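BauA (Acinetobacter baumannii, PDB 6HCP) takes up iron as ferric preacinetobactin across the outer membrane, as a TonB-dependent siderophore receptor. Local coordinates at residues 650-655 and 675-680; 99-104 and 684-689; 114-119 and 161-166; 107-112 and 533-538. All coordinates share one frame; numbering follows the deposited sequence.

Interaction 1: residues 650-655 and 675-680; sequences TLLDVG and NLTNKA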
loop_
_atom_site.group_PDB
_atom_site.type_symbol
_atom_site.label_atom_id
_atom_site.label_comp_id
_atom_site.label_asym_id
_atom_site.label_seq_id
_atom_site.Cartn_x
_atom_site.Cartn_y
_atom_site.Cartn_z
ATOM N N THR A 650 6.655 -15.824 1.784
ATOM C CA THR A 650 6.078 -15.459 3.072
ATOM C C THR A 650 5.014 -14.407 2.809
ATOM O O THR A 650 5.289 -13.405 2.176
ATOM C CB THR A 650 7.161 -14.980 4.051
ATOM O OG1 THR A 650 8.004 -16.076 4.382
ATOM C CG2 THR A 650 6.584 -14.453 5.345
ATOM N N LEU A 651 3.782 -14.690 3.229
ATOM C CA LEU A 651 2.658 -13.795 3.017
ATOM C C LEU A 651 2.180 -13.248 4.367
ATOM O O LEU A 651 2.136 -13.972 5.356
ATOM C CB LEU A 651 1.542 -14.561 2.295
ATOM C CG LEU A 651 1.956 -15.213 0.967
ATOM C CD1 LEU A 651 0.785 -15.964 0.349
ATOM C CD2 LEU A 651 2.489 -14.183 -0.022
ATOM N N LEU A 652 1.760 -11.974 4.359
ATOM C CA LEU A 652 1.223 -11.308 5.519
ATOM C C LEU A 652 -0.231 -10.952 5.248
ATOM O O LEU A 652 -0.559 -10.490 4.165
ATOM C CB LEU A 652 2.004 -10.027 5.806
ATOM C CG LEU A 652 3.492 -10.191 6.102
ATOM C CD1 LEU A 652 4.107 -8.818 6.391
ATOM C CD2 LEU A 652 3.730 -11.135 7.254
ATOM N N ASP A 653 -1.049 -11.036 6.301
ATOM C CA ASP A 653 -2.413 -10.551 6.269
ATOM C C ASP A 653 -2.635 -9.692 7.528
ATOM O O ASP A 653 -2.072 -9.965 8.574
ATOM C CB ASP A 653 -3.428 -11.702 6.204
ATOM C CG ASP A 653 -3.038 -12.847 5.281
ATOM O OD1 ASP A 653 -2.797 -12.587 4.065
ATOM O OD2 ASP A 653 -3.067 -14.013 5.767
ATOM N N VAL A 654 -3.545 -8.729 7.435
ATOM C CA VAL A 654 -3.930 -7.939 8.615
ATOM C C VAL A 654 -5.434 -7.718 8.599
ATOM O O VAL A 654 -6.070 -7.697 7.558
ATOM C CB VAL A 654 -3.190 -6.589 8.656
ATOM C CG1 VAL A 654 -1.714 -6.785 8.933
ATOM C CG2 VAL A 654 -3.418 -5.793 7.382
ATOM N N GLY A 655 -5.977 -7.432 9.784
ATOM C CA GLY A 655 -7.379 -7.130 9.868
ATOM C C GLY A 655 -7.720 -6.319 11.104
ATOM O O GLY A 655 -6.952 -6.270 12.053
ATOM N N ASN A 675 -2.578 -10.988 1.612
ATOM C CA ASN A 675 -1.362 -10.758 0.845
ATOM C C ASN A 675 -1.065 -9.245 0.830
ATOM O O ASN A 675 -0.990 -8.609 -0.216
ATOM C CB ASN A 675 -1.442 -11.347 -0.563
ATOM C CG ASN A 675 -0.101 -11.320 -1.261
ATOM O OD1 ASN A 675 0.907 -10.987 -0.638
ATOM N ND2 ASN A 675 -0.076 -11.650 -2.547
ATOM N N LEU A 676 -0.891 -8.682 2.020
ATOM C CA LEU A 676 -0.787 -7.226 2.143
ATOM C C LEU A 676 0.470 -6.689 1.448
ATOM O O LEU A 676 0.453 -5.543 0.987
ATOM C CB LEU A 676 -0.883 -6.819 3.612
ATOM C CG LEU A 676 0.362 -6.904 4.478
ATOM C CD1 LEU A 676 1.093 -5.573 4.493
ATOM C CD2 LEU A 676 -0.033 -7.283 5.903
ATOM N N THR A 677 1.522 -7.505 1.309
ATOM C CA THR A 677 2.733 -7.047 0.598
ATOM C C THR A 677 2.602 -7.202 -0.917
ATOM O O THR A 677 3.444 -6.685 -1.656
ATOM C CB THR A 677 4.008 -7.746 1.079
ATOM O OG1 THR A 677 4.021 -9.096 0.605
ATOM C CG2 THR A 677 4.186 -7.696 2.580
ATOM N N ASN A 678 1.494 -7.797 -1.380
ATOM C CA ASN A 678 1.211 -8.011 -2.818
ATOM C C ASN A 678 2.347 -8.799 -3.473
ATOM O O ASN A 678 2.758 -8.505 -4.598
ATOM C CB ASN A 678 0.954 -6.702 -3.558
ATOM C CG ASN A 678 0.188 -6.885 -4.843
ATOM O OD1 ASN A 678 -0.658 -7.781 -4.960
ATOM N ND2 ASN A 678 0.535 -6.086 -5.841
ATOM N N LYS A 679 2.831 -9.818 -2.763
ATOM C CA LYS A 679 3.871 -10.669 -3.261
ATOM C C LYS A 679 3.389 -11.418 -4.506
ATOM O O LYS A 679 2.383 -12.108 -4.463
ATOM C CB LYS A 679 4.290 -11.666 -2.184
ATOM C CG LYS A 679 5.357 -12.669 -2.610
ATOM C CD LYS A 679 6.719 -12.048 -2.897
ATOM C CE LYS A 679 7.785 -13.091 -3.168
ATOM N NZ LYS A 679 8.975 -12.494 -3.814
ATOM N N ALA A 680 4.195 -11.358 -5.570
ATOM C CA ALA A 680 4.004 -12.167 -6.785
ATOM C C ALA A 680 4.764 -13.487 -6.616
ATOM O O ALA A 680 5.967 -13.483 -6.366
ATOM C CB ALA A 680 4.491 -11.408 -7.993
HETATM O O HOH W 1 2.050 -10.483 1.838
#

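Interaction 2: residues 99-104 and 684-689; sequences GWSENY and QPQLTN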
loop_
_atom_site.group_PDB
_atom_site.type_symbol
_atom_site.label_atom_id
_atom_site.label_comp_id
_atom_site.label_asym_id
_atom_site.label_seq_id
_atom_site.Cartn_x
_atom_site.Cartn_y
_atom_site.Cartn_z
ATOM N N GLY A 99 -9.579 -19.832 -9.508
ATOM C CA GLY A 99 -9.398 -21.101 -10.184
ATOM C C GLY A 99 -10.739 -21.766 -10.453
ATOM O O GLY A 99 -11.787 -21.339 -9.941
ATOM N N TRP A 100 -10.696 -22.843 -11.238
ATOM C CA TRP A 100 -11.908 -23.596 -11.555
ATOM C C TRP A 100 -12.331 -24.515 -10.400
ATOM O O TRP A 100 -13.439 -25.048 -10.403
ATOM C CB TRP A 100 -11.725 -24.353 -12.870
ATOM C CG TRP A 100 -10.464 -25.152 -12.951
ATOM C CD1 TRP A 100 -9.276 -24.780 -13.507
ATOM C CD2 TRP A 100 -10.283 -26.504 -12.494
ATOM N NE1 TRP A 100 -8.364 -25.794 -13.406
ATOM C CE2 TRP A 100 -8.980 -26.890 -12.867
ATOM C CE3 TRP A 100 -11.125 -27.448 -11.896
ATOM C CZ2 TRP A 100 -8.455 -28.135 -12.531
ATOM C CZ3 TRP A 100 -10.602 -28.683 -11.564
ATOM C CH2 TRP A 100 -9.277 -29.009 -11.854
ATOM N N SER A 101 -11.467 -24.682 -9.399
ATOM C CA SER A 101 -11.819 -25.371 -8.161
ATOM C C SER A 101 -10.915 -24.865 -7.049
ATOM O O SER A 101 -9.871 -24.275 -7.320
ATOM C CB SER A 101 -11.707 -26.883 -8.267
ATOM O OG SER A 101 -10.352 -27.312 -8.134
ATOM N N GLU A 102 -11.264 -25.223 -5.812
ATOM C CA GLU A 102 -10.325 -25.103 -4.689
ATOM C C GLU A 102 -9.240 -26.170 -4.868
ATOM O O GLU A 102 -9.406 -27.140 -5.621
ATOM C CB GLU A 102 -11.015 -25.313 -3.338
ATOM C CG GLU A 102 -12.184 -24.370 -3.075
ATOM C CD GLU A 102 -12.700 -24.416 -1.647
ATOM O OE1 GLU A 102 -11.850 -24.359 -0.744
ATOM O OE2 GLU A 102 -13.960 -24.495 -1.433
ATOM N N ASN A 103 -8.098 -25.936 -4.235
ATOM C CA ASN A 103 -6.982 -26.869 -4.345
ATOM C C ASN A 103 -6.179 -26.846 -3.052
ATOM O O ASN A 103 -5.549 -25.843 -2.724
ATOM C CB ASN A 103 -6.065 -26.543 -5.519
ATOM C CG ASN A 103 -4.971 -27.586 -5.698
ATOM O OD1 ASN A 103 -5.241 -28.777 -5.601
ATOM N ND2 ASN A 103 -3.736 -27.160 -5.903
ATOM N N TYR A 104 -6.224 -27.940 -2.291
ATOM C CA TYR A 104 -5.419 -28.041 -1.082
ATOM C C TYR A 104 -4.928 -29.483 -0.862
ATOM O O TYR A 104 -5.468 -30.441 -1.387
ATOM C CB TYR A 104 -6.191 -27.550 0.148
ATOM C CG TYR A 104 -7.565 -28.140 0.322
ATOM C CD1 TYR A 104 -7.767 -29.315 1.028
ATOM C CD2 TYR A 104 -8.685 -27.494 -0.170
ATOM C CE1 TYR A 104 -9.019 -29.902 1.113
ATOM C CE2 TYR A 104 -9.950 -28.047 -0.048
ATOM C CZ TYR A 104 -10.124 -29.256 0.589
ATOM O OH TYR A 104 -11.383 -29.809 0.679
ATOM N N GLN A 684 2.014 -24.448 -7.736
ATOM C CA GLN A 684 1.549 -25.462 -8.657
ATOM C C GLN A 684 0.074 -25.714 -8.414
ATOM O O GLN A 684 -0.306 -26.265 -7.382
ATOM C CB GLN A 684 2.332 -26.773 -8.527
ATOM C CG GLN A 684 1.896 -27.831 -9.547
ATOM C CD GLN A 684 3.000 -28.792 -9.922
ATOM O OE1 GLN A 684 3.013 -29.944 -9.480
ATOM N NE2 GLN A 684 3.885 -28.354 -10.820
ATOM N N PRO A 685 -0.781 -25.474 -9.426
ATOM C CA PRO A 685 -2.197 -25.840 -9.334
ATOM C C PRO A 685 -2.407 -27.287 -9.804
ATOM O O PRO A 685 -1.457 -27.947 -10.261
ATOM C CB PRO A 685 -2.822 -24.833 -10.302
ATOM C CG PRO A 685 -1.800 -24.754 -11.418
ATOM C CD PRO A 685 -0.447 -24.902 -10.736
ATOM N N GLN A 686 -3.669 -27.692 -9.882
ATOM C CA GLN A 686 -4.041 -28.944 -10.566
ATOM C C GLN A 686 -3.946 -28.789 -12.084
ATOM O O GLN A 686 -4.250 -27.726 -12.641
ATOM C CB GLN A 686 -5.455 -29.333 -10.159
ATOM C CG GLN A 686 -5.514 -29.805 -8.717
ATOM C CD GLN A 686 -6.890 -30.289 -8.328
ATOM O OE1 GLN A 686 -7.601 -30.865 -9.139
ATOM N NE2 GLN A 686 -7.221 -30.163 -7.048
ATOM N N LEU A 687 -3.471 -29.858 -12.731
ATOM C CA LEU A 687 -3.524 -30.124 -14.184
ATOM C C LEU A 687 -2.478 -29.334 -14.982
ATOM O O LEU A 687 -2.079 -29.793 -16.025
ATOM C CB LEU A 687 -4.932 -29.886 -14.734
ATOM C CG LEU A 687 -6.029 -30.751 -14.104
ATOM C CD1 LEU A 687 -7.340 -30.567 -14.851
ATOM C CD2 LEU A 687 -5.638 -32.228 -14.055
ATOM N N THR A 688 -2.036 -28.168 -14.501
ATOM C CA THR A 688 -0.989 -27.400 -15.185
ATOM C C THR A 688 0.141 -27.143 -14.182
ATOM O O THR A 688 -0.027 -27.351 -12.987
ATOM C CB THR A 688 -1.515 -26.072 -15.758
ATOM O OG1 THR A 688 -2.062 -25.326 -14.670
ATOM C CG2 THR A 688 -2.553 -26.239 -16.850
ATOM N N ASN A 689 1.295 -26.680 -14.672
ATOM C CA ASN A 689 2.524 -26.634 -13.868
ATOM C C ASN A 689 2.524 -25.488 -12.846
ATOM O O ASN A 689 3.037 -25.664 -11.732
ATOM C CB ASN A 689 3.773 -26.501 -14.737
ATOM C CG ASN A 689 4.059 -27.685 -15.640
ATOM O OD1 ASN A 689 4.712 -27.495 -16.657
ATOM N ND2 ASN A 689 3.612 -28.892 -15.278
HETATM O O HOH W 2 -5.624 -25.660 -13.809
HETATM O O HOH W 3 -10.612 -30.221 -7.327
HETATM O O HOH W 4 -1.518 -28.737 -7.038
#

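Interaction 3: residues 114-119 and 161-166; sequences NDMSMN and VNLVTK. With EDO (1,2-ethanediol), chain P.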
loop_
_atom_site.group_PDB
_atom_site.type_symbol
_atom_site.label_atom_id
_atom_site.label_comp_id
_atom_site.label_asym_id
_atom_site.label_seq_id
_atom_site.Cartn_x
_atom_site.Cartn_y
_atom_site.Cartn_z
ATOM N N ASN A 114 -14.114 -33.034 -3.998
ATOM C CA ASN A 114 -15.173 -34.018 -4.226
ATOM C C ASN A 114 -15.411 -34.901 -2.988
ATOM O O ASN A 114 -16.409 -35.620 -2.948
ATOM C CB ASN A 114 -14.799 -35.026 -5.311
ATOM C CG ASN A 114 -14.807 -34.517 -6.729
ATOM O OD1 ASN A 114 -14.459 -35.280 -7.628
ATOM N ND2 ASN A 114 -15.034 -33.224 -6.931
ATOM N N ASP A 115 -14.446 -34.919 -2.057
ATOM C CA ASP A 115 -14.362 -35.890 -0.972
ATOM C C ASP A 115 -14.745 -35.286 0.382
ATOM O O ASP A 115 -14.499 -35.885 1.430
ATOM C CB ASP A 115 -12.966 -36.518 -0.907
ATOM C CG ASP A 115 -12.694 -37.456 -2.077
ATOM O OD1 ASP A 115 -13.668 -37.783 -2.787
ATOM O OD2 ASP A 115 -11.513 -37.797 -2.317
ATOM N N MET A 116 -15.333 -34.089 0.387
ATOM C CA MET A 116 -15.797 -33.526 1.658
ATOM C C MET A 116 -17.094 -34.222 2.075
ATOM O O MET A 116 -17.893 -34.596 1.217
ATOM C CB MET A 116 -16.070 -32.024 1.529
ATOM C CG MET A 116 -14.853 -31.247 1.074
ATOM S SD MET A 116 -15.229 -29.466 1.227
ATOM C CE MET A 116 -16.520 -29.274 0.013
ATOM N N SER A 117 -17.321 -34.307 3.384
ATOM C CA SER A 117 -18.571 -34.800 3.894
ATOM C C SER A 117 -19.418 -33.650 4.445
ATOM O O SER A 117 -18.889 -32.585 4.791
ATOM C CB SER A 117 -18.356 -35.885 4.907
ATOM O OG SER A 117 -17.509 -35.476 5.970
ATOM N N MET A 118 -20.743 -33.862 4.447
ATOM C CA MET A 118 -21.701 -32.954 5.062
ATOM C C MET A 118 -22.452 -33.701 6.167
ATOM O O MET A 118 -23.046 -34.728 5.892
ATOM C CB MET A 118 -22.704 -32.393 4.059
ATOM C CG MET A 118 -23.659 -31.369 4.707
ATOM S SD MET A 118 -24.884 -30.725 3.551
ATOM C CE MET A 118 -23.844 -29.870 2.381
ATOM N N ASN A 119 -22.234 -33.294 7.423
ATOM C CA ASN A 119 -22.781 -33.993 8.573
ATOM C C ASN A 119 -22.433 -35.488 8.476
ATOM O O ASN A 119 -23.266 -36.361 8.788
ATOM C CB ASN A 119 -24.295 -33.786 8.651
ATOM C CG ASN A 119 -24.679 -32.325 8.791
ATOM O OD1 ASN A 119 -24.059 -31.594 9.563
ATOM N ND2 ASN A 119 -25.709 -31.906 8.079
ATOM N N VAL A 161 -12.417 -33.434 5.377
ATOM C CA VAL A 161 -13.054 -32.197 5.735
ATOM C C VAL A 161 -14.548 -32.479 5.879
ATOM O O VAL A 161 -15.182 -32.925 4.918
ATOM C CB VAL A 161 -12.808 -31.127 4.661
ATOM C CG1 VAL A 161 -13.507 -29.822 5.013
ATOM C CG2 VAL A 161 -11.319 -30.916 4.430
ATOM N N ASN A 162 -15.077 -32.222 7.079
ATOM C CA ASN A 162 -16.475 -32.485 7.394
ATOM C C ASN A 162 -17.165 -31.150 7.704
ATOM O O ASN A 162 -16.716 -30.410 8.592
ATOM C CB ASN A 162 -16.608 -33.463 8.565
ATOM C CG ASN A 162 -18.049 -33.804 8.889
ATOM O OD1 ASN A 162 -18.836 -34.097 7.981
ATOM N ND2 ASN A 162 -18.435 -33.657 10.158
ATOM N N LEU A 163 -18.211 -30.844 6.935
ATOM C CA LEU A 163 -18.928 -29.592 7.066
ATOM C C LEU A 163 -20.232 -29.853 7.821
ATOM O O LEU A 163 -21.035 -30.726 7.422
ATOM C CB LEU A 163 -19.215 -29.013 5.680
ATOM C CG LEU A 163 -18.005 -28.916 4.747
ATOM C CD1 LEU A 163 -18.395 -28.284 3.426
ATOM C CD2 LEU A 163 -16.874 -28.128 5.384
ATOM N N VAL A 164 -20.361 -29.189 8.970
ATOM C CA VAL A 164 -21.497 -29.368 9.866
ATOM C C VAL A 164 -22.462 -28.206 9.622
ATOM O O VAL A 164 -22.073 -27.039 9.727
ATOM C CB VAL A 164 -21.031 -29.417 11.329
ATOM C CG1 VAL A 164 -22.202 -29.514 12.302
ATOM C CG2 VAL A 164 -20.031 -30.532 11.565
ATOM N N THR A 165 -23.696 -28.520 9.236
ATOM C CA THR A 165 -24.653 -27.496 8.835
ATOM C C THR A 165 -25.225 -26.789 10.075
ATOM O O THR A 165 -25.083 -27.264 11.212
ATOM C CB THR A 165 -25.780 -28.079 7.977
ATOM O OG1 THR A 165 -26.411 -29.113 8.734
ATOM C CG2 THR A 165 -25.267 -28.604 6.656
ATOM N N LYS A 166 -25.852 -25.641 9.822
ATOM C CA LYS A 166 -26.479 -24.817 10.875
ATOM C C LYS A 166 -27.927 -25.281 11.116
ATOM O O LYS A 166 -28.700 -25.433 10.163
ATOM C CB LYS A 166 -26.538 -23.353 10.430
ATOM C CG LYS A 166 -25.215 -22.610 10.373
ATOM C CD LYS A 166 -25.347 -21.282 9.622
ATOM C CE LYS A 166 -24.155 -20.364 9.811
ATOM N NZ LYS A 166 -24.325 -19.094 9.065
HETATM C C1 EDO P . -22.929 -40.143 9.150
HETATM O O1 EDO P . -23.508 -41.074 10.067
HETATM C C2 EDO P . -23.880 -39.891 7.995
HETATM O O2 EDO P . -24.630 -38.705 8.269
HETATM O O HOH W 5 -12.458 -34.428 2.670
#

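Interaction 4: residues 107-112 and 533-538; sequences RGYASS and ITKPSS. With EDO (1,2-ethanediol), chain E.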
loop_
_atom_site.group_PDB
_atom_site.type_symbol
_atom_site.label_atom_id
_atom_site.label_comp_id
_atom_site.label_asym_id
_atom_site.label_seq_id
_atom_site.Cartn_x
_atom_site.Cartn_y
_atom_site.Cartn_z
ATOM N N ARG A 107 -1.317 -33.115 4.901
ATOM C CA ARG A 107 -0.180 -33.990 5.162
ATOM C C ARG A 107 0.527 -34.348 3.848
ATOM O O ARG A 107 1.073 -35.453 3.693
ATOM C CB ARG A 107 -0.626 -35.244 5.916
ATOM C CG ARG A 107 -0.937 -34.956 7.375
ATOM C CD ARG A 107 -1.058 -36.195 8.243
ATOM N NE ARG A 107 -1.176 -35.815 9.635
ATOM C CZ ARG A 107 -1.433 -36.645 10.638
ATOM N NH1 ARG A 107 -1.831 -37.890 10.395
ATOM N NH2 ARG A 107 -1.415 -36.169 11.871
ATOM N N GLY A 108 0.550 -33.384 2.921
ATOM C CA GLY A 108 1.333 -33.472 1.711
ATOM C C GLY A 108 0.709 -34.324 0.622
ATOM O O GLY A 108 1.365 -34.586 -0.394
ATOM N N TYR A 109 -0.553 -34.727 0.793
ATOM C CA TYR A 109 -1.296 -35.439 -0.229
ATOM C C TYR A 109 -2.555 -34.653 -0.611
ATOM O O TYR A 109 -3.194 -34.050 0.242
ATOM C CB TYR A 109 -1.742 -36.814 0.271
ATOM C CG TYR A 109 -0.631 -37.826 0.359
ATOM C CD1 TYR A 109 0.021 -38.275 -0.770
ATOM C CD2 TYR A 109 -0.213 -38.298 1.591
ATOM C CE1 TYR A 109 1.032 -39.213 -0.686
ATOM C CE2 TYR A 109 0.828 -39.201 1.694
ATOM C CZ TYR A 109 1.421 -39.690 0.548
ATOM O OH TYR A 109 2.387 -40.649 0.637
ATOM N N ALA A 110 -2.951 -34.768 -1.876
ATOM C CA ALA A 110 -4.159 -34.110 -2.359
ATOM C C ALA A 110 -5.344 -34.533 -1.489
ATOM O O ALA A 110 -5.458 -35.684 -1.067
ATOM C CB ALA A 110 -4.392 -34.442 -3.814
ATOM N N SER A 111 -6.205 -33.561 -1.178
ATOM C CA SER A 111 -7.483 -33.799 -0.571
ATOM C C SER A 111 -8.560 -33.166 -1.453
ATOM O O SER A 111 -8.664 -31.939 -1.536
ATOM C CB SER A 111 -7.547 -33.263 0.842
ATOM O OG SER A 111 -8.839 -33.502 1.411
ATOM N N SER A 112 -9.294 -34.010 -2.180
ATOM C CA SER A 112 -10.186 -33.538 -3.246
ATOM C C SER A 112 -11.392 -32.815 -2.649
ATOM O O SER A 112 -12.013 -33.298 -1.668
ATOM C CB SER A 112 -10.627 -34.699 -4.128
ATOM O OG SER A 112 -11.615 -34.287 -5.069
ATOM N N ILE A 533 3.186 -41.888 5.970
ATOM C CA ILE A 533 2.077 -42.324 5.137
ATOM C C ILE A 533 2.671 -42.766 3.799
ATOM O O ILE A 533 3.235 -41.916 3.094
ATOM C CB ILE A 533 1.057 -41.200 4.908
ATOM C CG1 ILE A 533 0.455 -40.668 6.209
ATOM C CG2 ILE A 533 -0.024 -41.657 3.938
ATOM C CD1 ILE A 533 -0.207 -39.309 6.067
ATOM N N THR A 534 2.371 -44.000 3.388
ATOM C CA THR A 534 2.758 -44.493 2.075
ATOM C C THR A 534 1.533 -44.563 1.180
ATOM O O THR A 534 0.511 -45.112 1.561
ATOM C CB THR A 534 3.480 -45.849 2.157
ATOM O OG1 THR A 534 2.610 -46.781 2.798
ATOM C CG2 THR A 534 4.786 -45.745 2.909
ATOM N N LYS A 535 1.698 -44.103 -0.069
ATOM C CA LYS A 535 0.615 -44.124 -1.037
ATOM C C LYS A 535 1.110 -44.815 -2.305
ATOM O O LYS A 535 2.082 -44.382 -2.929
ATOM C CB LYS A 535 0.130 -42.712 -1.380
ATOM C CG LYS A 535 -1.022 -42.666 -2.376
ATOM C CD LYS A 535 -1.546 -41.236 -2.676
ATOM C CE LYS A 535 -2.960 -41.192 -3.199
ATOM N NZ LYS A 535 -3.099 -41.804 -4.542
ATOM N N PRO A 536 0.411 -45.867 -2.762
ATOM C CA PRO A 536 0.846 -46.574 -3.965
ATOM C C PRO A 536 0.416 -45.851 -5.251
ATOM O O PRO A 536 -0.553 -45.090 -5.248
ATOM C CB PRO A 536 0.172 -47.953 -3.864
ATOM C CG PRO A 536 -1.016 -47.738 -2.957
ATOM C CD PRO A 536 -0.684 -46.548 -2.060
ATOM N N SER A 537 1.130 -46.142 -6.351
ATOM C CA SER A 537 0.724 -45.727 -7.667
ATOM C C SER A 537 1.034 -46.866 -8.647
ATOM O O SER A 537 1.815 -47.764 -8.364
ATOM C CB SER A 537 1.415 -44.431 -8.094
ATOM O OG SER A 537 2.822 -44.635 -8.202
ATOM N N SER A 538 0.367 -46.800 -9.794
ATOM C CA SER A 538 0.422 -47.862 -10.799
ATOM C C SER A 538 1.011 -47.296 -12.095
ATOM O O SER A 538 0.792 -46.147 -12.397
ATOM C CB SER A 538 -0.948 -48.435 -11.012
ATOM O OG SER A 538 -1.425 -49.097 -9.843
HETATM C C1 EDO E . 4.369 -41.880 -6.962
HETATM O O1 EDO E . 3.730 -43.047 -6.449
HETATM C C2 EDO E . 5.809 -42.287 -7.234
HETATM O O2 EDO E . 5.817 -43.130 -8.388
#

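Interaction 1: residues 650-655 and 675-680
The carboxylate of Asp-653 and the amide of Asn-675 are the flat groups. Asp-653 OD1 is met nearly along its C-O bond by Asn-675 N, at 2.9 Å. Over one face of the Asn-675 amide, at the oxygen end, sits the methyl of Leu-651: CD2 is 3.6 Å from OD1. In the plane of the same amide, ND2 gives a bond to Lys-679 O. ND2 is also bound to Ala-694 O. Asn-675 OD1 accepts bonds from Lys-679 N and a water; the water accepts from Leu-652 N and Thr-677 N. The amide holds Lys-679 by two bonds and reaches Leu-652 N through the water.

The backbone bond from Leu-676 N to Leu-652 O is 2.8 Å long. Chi1 of Leu-676 (82°) sets its CG 3.8 Å from Leu-652 CB. Leu-676 CD2 packs tightly on the same Leu-652 CB, at 3.4 Å, and reaches Val-654 CG1 at 3.5 Å. Tyr-698 of the second subunit packs on Leu-676 and Thr-677, and Lys-679 NZ forms a salt bridge with Asp-183 of that subunit.

Residues 675 to 678 form a type I beta turn directly after strand 665-674. The turn stays bonded to the adjacent antiparallel strand 645-662, in the wall of a TonB-dependent receptor beta-barrel, where strand 665-674 gives way to a loop.

Interaction 2: residues 99-104 and 684-689
Gln-686 and Asn-103 meet through their amides. Gln-686 NE2 gives a nearly straight bond to Asn-103 OD1, at 2.8 Å. The acceptor lies in the amide plane of Gln-686, but the donor stands well above the carbonyl plane of Asn-103. The two amide planes are 75° apart.

Asn-103 has CG anti to the backbone N (chi1 -175°), which turns its amide toward Gln-686. The Gln-686 chain runs extended beyond CG, and this carries its amide past Asn-103. Gln-686 CG itself passes 3.3 Å from Asn-103 OD1.

The segments belong to two parts of a TonB-dependent receptor. Residues 99-104 are a loop of the plug domain. Residues 684-689 lie in the loop between the short strands 682-683 and 691-692, ahead of the last barrel strand. As in relatives, plug and barrel loops on the outer side commonly line the siderophore pocket.

Trp-100 holds CG between the backbone N and the carbonyl carbon (chi1 50°), and from there the indole reaches Gln-686 and Leu-687. It crosses Gln-686 at about a right angle, with Trp-100 CH2 3.7 Å from Gln-686 OE1. Leu-687 CD1 touches Trp-100 CZ2 at 3.5 Å. Tyr-128 packs edge-to-face with the indole. Among the bridging waters, one lies at the indole edge, in plane, accepting from Trp-100 NE1 at 2.8 Å and donating to Gln-686 O. Another accepts from Asn-103 ND2 and donates to Gln-684 O; the same ND2 is also bound to Asn-94 OD1. A third donates to Ser-101 OG and accepts a weak bond from Gln-686 NE2.

Interaction 3: residues 114-119 and 161-166
Ser-117 and Met-118 pair with Asn-162 and Leu-163 in two consecutive parallel beta bridges of the mixed sheet of the plug domain. The backbone ladder runs from Ser-117 N to Val-161 O, from Leu-163 N to Ser-117 O, and from Asn-119 N to Leu-163 O at 2.8 Å.

Beyond the bridges the side chain of Asn-119 takes over from the backbone. Its OD1 accepts a bond from Thr-165 N at 3.1 Å. Its ND2 donates to Thr-165 OG1 at 3.0 Å, with the oxygen in the amide plane. Both polar ends of the amide thus grip one residue. Thr-165 OG1 has a second partner, Asp-243 OD1 of the barrel.

On one face Ser-117 OG gives a bond to Asn-162 OD1, at 2.8 Å. Chi1 of Ser-117 (55°) places OG beside that oxygen. Asn-162 OD1 also accepts a bond from Gly-120 N.

Met-118 lies on the other face with Leu-163. Met-118 CG packs 3.7 Å from Thr-165 CG2; the two side chains cross at about a right angle. Met-116 lies beside Val-161, and its bent end brings Met-116 CE to 4.0 Å from Leu-163 CD1.

Strand 159-165 is flanked by 117-118 and, antiparallel, by 135-142, whose Phe-135 and Val-138 touch Leu-163. Met-118 packs against barrel strands 238-252 and 282-297 through Tyr-245 and Met-291.

Interaction 4: residues 107-112 and 533-538
Tyr-109 binds a main-chain carbonyl of the barrel wall with its phenol hydroxyl. The donor OH is 2.9 Å from Ile-533 O. It stands 47° above the carbonyl plane, while the oxygen lies in the plane of the ring, at its edge. This joins the plug to the barrel in a TonB-dependent receptor. Tyr-109 is on strand 109-110, an end strand of a three-stranded antiparallel sheet in the plug. Ile-533 is on barrel strand 524-541, whose own neighbours are strands 508-520 and 549-569.

The backbones stay well apart. The CA atoms of Tyr-109 and Lys-535 are 8.9 Å from each other, so side chains span the gap. Tyr-109 has CG anti to its carbonyl carbon (chi1 -74°), and its CB already points at the barrel strand.

The ring runs past two barrel side chains in the opposite direction. Both lie to the same side of its plane. Ile-533 CG2 approaches Tyr-109 CE2 at 3.4 Å. Lys-535 meets the ring with its aliphatic part: CB is 3.7 Å from Tyr-109 CE1, and CD is 3.8 Å from the same atom. Beyond CD the lysine turns off from the tyrosine. Gln-558 and Asn-560 of strand 549-569 also touch the tyrosine.

Arg-107, two residues before Tyr-109, reaches the same barrel strand. Its guanidinium forms salt bridges through NH2 with Glu-564 and Glu-514 of the barrel, which probably balance its charge. Its extended chain crosses Ile-533 at about a right angle, with Arg-107 CD resting 3.9 Å from Ile-533 CD1.

How the interactions relate
From the N terminus, 99-104, 107-112 and 114-119 follow one another in the plug. They open interactions 2, 4 and 3 in that order. Interaction 3 closes first, at 161-166, inside the plug sheet. Interaction 4 closes next, at 533-538, on the barrel wall. Interaction 1 then opens and closes within the last part of the barrel. Interaction 2 closes last, at 684-689. Interaction 3 is therefore nested in interaction 4, and interactions 4 and 1 stand in series inside the loop of interaction 2. None cross. Tyr-104 of interaction 2 packs on Met-116 and Val-161 of interaction 3. Interactions 2 and 4 tie plug to barrel, their centres about 16 Å apart.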